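Long-range contact in translation initiation factor eIF-2B (Pyrococcus horikoshii, PDB 1VB5), which probably takes part in exchanging GDP for GTP on initiation factor 2, as a member of the eIF-2B alpha/beta/delta subunit family: residues A95-I107 with F118-K130. Numbering follows the deposited sequence.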
# COMPACT_ATOMS: atom_id res chain seq x y z
N ALA B 95 -29.48 -11.71 -1.61
CA ALA B 95 -28.64 -11.21 -0.52
C ALA B 95 -27.95 -9.91 -0.93
O ALA B 95 -28.00 -8.92 -0.21
CB ALA B 95 -27.61 -12.26 -0.12
N LYS B 96 -27.31 -9.93 -2.10
CA LYS B 96 -26.61 -8.75 -2.59
C LYS B 96 -27.54 -7.54 -2.72
O LYS B 96 -27.19 -6.44 -2.32
CB LYS B 96 -25.94 -9.04 -3.94
CG LYS B 96 -25.07 -7.88 -4.46
CD LYS B 96 -24.42 -8.20 -5.81
CE LYS B 96 -23.43 -9.35 -5.69
NZ LYS B 96 -22.84 -9.76 -7.01
N ARG B 97 -28.72 -7.76 -3.29
CA ARG B 97 -29.69 -6.67 -3.45
C ARG B 97 -30.13 -6.07 -2.12
O ARG B 97 -30.17 -4.84 -1.96
CB ARG B 97 -30.92 -7.18 -4.21
CG ARG B 97 -30.75 -7.21 -5.73
CD ARG B 97 -30.70 -5.79 -6.28
NE ARG B 97 -30.51 -5.73 -7.73
CZ ARG B 97 -30.59 -4.61 -8.45
NH1 ARG B 97 -30.87 -3.45 -7.86
NH2 ARG B 97 -30.40 -4.65 -9.76
N GLU B 98 -30.45 -6.93 -1.16
CA GLU B 98 -30.89 -6.46 0.15
C GLU B 98 -29.76 -5.77 0.91
O GLU B 98 -29.97 -4.76 1.58
CB GLU B 98 -31.45 -7.63 0.97
CG GLU B 98 -32.11 -7.21 2.27
CD GLU B 98 -33.06 -6.03 2.09
OE1 GLU B 98 -33.79 -6.01 1.07
OE2 GLU B 98 -33.09 -5.14 2.97
N LEU B 99 -28.55 -6.31 0.80
CA LEU B 99 -27.41 -5.73 1.50
C LEU B 99 -27.15 -4.34 0.90
O LEU B 99 -26.91 -3.37 1.63
CB LEU B 99 -26.18 -6.63 1.34
CG LEU B 99 -24.94 -6.37 2.23
CD1 LEU B 99 -23.97 -7.53 2.08
CD2 LEU B 99 -24.27 -5.06 1.85
N ALA B 100 -27.23 -4.25 -0.42
CA ALA B 100 -27.00 -2.98 -1.12
C ALA B 100 -27.94 -1.90 -0.61
O ALA B 100 -27.52 -0.76 -0.37
CB ALA B 100 -27.17 -3.17 -2.63
N SER B 101 -29.22 -2.25 -0.46
CA SER B 101 -30.22 -1.31 0.01
C SER B 101 -29.89 -0.79 1.41
O SER B 101 -30.08 0.39 1.71
CB SER B 101 -31.60 -1.96 0.02
OG SER B 101 -32.57 -1.05 0.51
N ILE B 102 -29.41 -1.68 2.26
CA ILE B 102 -29.05 -1.32 3.63
C ILE B 102 -27.77 -0.49 3.65
O ILE B 102 -27.66 0.48 4.39
CB ILE B 102 -28.87 -2.59 4.49
CG1 ILE B 102 -30.22 -3.32 4.60
CG2 ILE B 102 -28.32 -2.22 5.87
CD1 ILE B 102 -30.16 -4.64 5.31
N GLY B 103 -26.80 -0.87 2.82
CA GLY B 103 -25.55 -0.13 2.75
C GLY B 103 -25.76 1.27 2.22
O GLY B 103 -25.19 2.23 2.74
N ALA B 104 -26.57 1.40 1.17
CA ALA B 104 -26.85 2.70 0.57
C ALA B 104 -27.49 3.64 1.59
O ALA B 104 -27.22 4.84 1.60
CB ALA B 104 -27.78 2.54 -0.64
N GLN B 105 -28.34 3.07 2.43
CA GLN B 105 -29.04 3.82 3.47
C GLN B 105 -28.02 4.45 4.42
O GLN B 105 -28.21 5.57 4.91
CB GLN B 105 -29.95 2.85 4.23
CG GLN B 105 -31.19 3.47 4.83
CD GLN B 105 -32.01 2.44 5.60
OE1 GLN B 105 -32.30 1.35 5.09
NE2 GLN B 105 -32.40 2.79 6.82
N LEU B 106 -26.95 3.72 4.67
CA LEU B 106 -25.87 4.16 5.55
C LEU B 106 -25.18 5.42 5.01
O LEU B 106 -24.86 6.34 5.76
CB LEU B 106 -24.85 3.04 5.69
CG LEU B 106 -23.59 3.20 6.54
CD1 LEU B 106 -23.98 3.45 8.00
CD2 LEU B 106 -22.76 1.92 6.43
N ILE B 107 -24.95 5.44 3.70
CA ILE B 107 -24.30 6.57 3.04
C ILE B 107 -25.08 7.87 3.23
O ILE B 107 -26.31 7.86 3.30
CB ILE B 107 -24.11 6.26 1.53
CG1 ILE B 107 -23.17 5.06 1.36
CG2 ILE B 107 -23.54 7.47 0.81
CD1 ILE B 107 -23.01 4.57 -0.06
N PHE B 118 -11.57 -4.61 -5.39
CA PHE B 118 -12.86 -4.66 -6.07
C PHE B 118 -13.83 -5.63 -5.39
O PHE B 118 -13.48 -6.77 -5.08
CB PHE B 118 -12.71 -5.09 -7.53
CG PHE B 118 -14.03 -5.25 -8.26
CD1 PHE B 118 -14.78 -4.13 -8.62
CD2 PHE B 118 -14.54 -6.52 -8.54
CE1 PHE B 118 -16.03 -4.27 -9.23
CE2 PHE B 118 -15.79 -6.67 -9.15
CZ PHE B 118 -16.54 -5.55 -9.50
N SER B 119 -15.04 -5.15 -5.15
CA SER B 119 -16.09 -5.94 -4.53
C SER B 119 -17.41 -5.58 -5.21
O SER B 119 -17.85 -4.44 -5.13
CB SER B 119 -16.19 -5.61 -3.04
OG SER B 119 -17.42 -6.05 -2.50
N SER B 120 -18.03 -6.55 -5.89
CA SER B 120 -19.29 -6.29 -6.57
C SER B 120 -20.35 -5.82 -5.58
O SER B 120 -21.24 -5.06 -5.93
CB SER B 120 -19.77 -7.54 -7.32
OG SER B 120 -19.66 -8.70 -6.52
N THR B 121 -20.23 -6.26 -4.33
CA THR B 121 -21.18 -5.87 -3.29
C THR B 121 -21.02 -4.40 -2.94
O THR B 121 -22.00 -3.66 -2.85
CB THR B 121 -20.99 -6.74 -2.03
OG1 THR B 121 -21.28 -8.11 -2.36
CG2 THR B 121 -21.90 -6.28 -0.91
N VAL B 122 -19.77 -3.96 -2.74
CA VAL B 122 -19.53 -2.56 -2.41
C VAL B 122 -19.97 -1.71 -3.59
O VAL B 122 -20.53 -0.62 -3.41
CB VAL B 122 -18.04 -2.30 -2.11
CG1 VAL B 122 -17.79 -0.80 -1.95
CG2 VAL B 122 -17.64 -3.03 -0.83
N LEU B 123 -19.73 -2.20 -4.80
CA LEU B 123 -20.12 -1.49 -6.01
C LEU B 123 -21.64 -1.29 -6.08
O LEU B 123 -22.12 -0.21 -6.43
CB LEU B 123 -19.63 -2.25 -7.25
CG LEU B 123 -20.10 -1.71 -8.61
CD1 LEU B 123 -19.71 -0.24 -8.76
CD2 LEU B 123 -19.51 -2.55 -9.74
N GLU B 124 -22.41 -2.32 -5.75
CA GLU B 124 -23.86 -2.19 -5.78
C GLU B 124 -24.37 -1.28 -4.68
O GLU B 124 -25.41 -0.63 -4.82
CB GLU B 124 -24.55 -3.56 -5.71
CG GLU B 124 -24.45 -4.34 -7.01
CD GLU B 124 -24.81 -3.49 -8.23
OE1 GLU B 124 -25.90 -2.87 -8.23
OE2 GLU B 124 -24.01 -3.45 -9.19
N ILE B 125 -23.64 -1.22 -3.57
CA ILE B 125 -24.02 -0.34 -2.47
C ILE B 125 -23.88 1.09 -2.99
O ILE B 125 -24.77 1.93 -2.82
CB ILE B 125 -23.08 -0.49 -1.24
CG1 ILE B 125 -23.33 -1.84 -0.56
CG2 ILE B 125 -23.31 0.66 -0.26
CD1 ILE B 125 -22.43 -2.08 0.66
N ILE B 126 -22.75 1.36 -3.63
CA ILE B 126 -22.48 2.69 -4.16
C ILE B 126 -23.48 3.10 -5.24
O ILE B 126 -23.98 4.23 -5.24
CB ILE B 126 -21.02 2.75 -4.69
CG1 ILE B 126 -20.06 2.81 -3.49
CG2 ILE B 126 -20.82 3.95 -5.59
CD1 ILE B 126 -18.58 2.65 -3.86
N ARG B 127 -23.79 2.18 -6.15
CA ARG B 127 -24.74 2.46 -7.22
C ARG B 127 -26.15 2.72 -6.71
O ARG B 127 -26.85 3.61 -7.21
CB ARG B 127 -24.75 1.30 -8.22
CG ARG B 127 -23.57 1.29 -9.17
CD ARG B 127 -23.58 0.07 -10.07
NE ARG B 127 -22.65 0.24 -11.18
CZ ARG B 127 -22.19 -0.75 -11.93
NH1 ARG B 127 -22.56 -2.00 -11.70
NH2 ARG B 127 -21.34 -0.48 -12.92
N THR B 128 -26.57 1.94 -5.71
CA THR B 128 -27.90 2.11 -5.14
C THR B 128 -28.00 3.47 -4.45
O THR B 128 -29.05 4.12 -4.51
CB THR B 128 -28.22 0.99 -4.11
OG1 THR B 128 -28.23 -0.28 -4.77
CG2 THR B 128 -29.59 1.24 -3.47
N ALA B 129 -26.92 3.89 -3.80
CA ALA B 129 -26.92 5.18 -3.12
C ALA B 129 -27.06 6.31 -4.13
O ALA B 129 -27.78 7.28 -3.90
CB ALA B 129 -25.64 5.35 -2.30
N LYS B 130 -26.36 6.19 -5.25
CA LYS B 130 -26.42 7.20 -6.30
C LYS B 130 -27.81 7.23 -6.92
O LYS B 130 -28.34 8.29 -7.24
CB LYS B 130 -25.39 6.92 -7.39
CG LYS B 130 -25.45 7.92 -8.54
CD LYS B 130 -25.11 7.26 -9.87
CE LYS B 130 -26.06 6.10 -10.17
NZ LYS B 130 -25.86 5.53 -11.54
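Ile125 is the knob of this contact: it drops into a hole on helix 95-106 formed by Leu99, Ala100, Gly103 and Ala104. With CG1 beside its own backbone N (chi1 -71°), its CG2 branch lies against the backbone of the opposing helix, 3.5 Å from Gly103 C, while CD1 meets Leu99 CD2. Gly103, with no side chain, lets the isoleucine come this near. Alanines keep the helices close: the CA atoms of Ala100 and Ile125 are 4.2 Å apart, and the axes cross at -57° with a closest approach of 7.8 Å. Further along, Ala104 CB presses on Ala129 N at 3.5 Å and touches Thr128 CG2, and Ile107 closes the end by laying CD1 on Ala129 CB. Thr128 turns its hydroxyl back to Glu124 O (Thr128 OG1 to Glu124 O 2.8 Å), which also accepts Thr128 N from the opposite face of the carbonyl plane.

Toward Ser120 the packing gives way to a looser, polar side. Lys96 runs straight through chi1 and chi2, then bends at chi3 (-64°), and passes obliquely over Glu124, with Lys96 CD 4.0 Å from Glu124 CG; Lys96 NZ makes a weak bond to Ser120 OG at 3.4 Å and another hydrogen bond to Ser22. Cutting Lys96 back to an alanine is likely to uncover Glu124 CG and leave the hydroxyls of Ser120 and Ser22 without their lysine partner. Thr121 OG1 bonds Glu219 instead. Helix 120-131 follows strand 111-115 and leads to parallel strand 136-141, a beta-alpha-beta crossover, and helix 78-106 packs across it in this Rossmann-like domain.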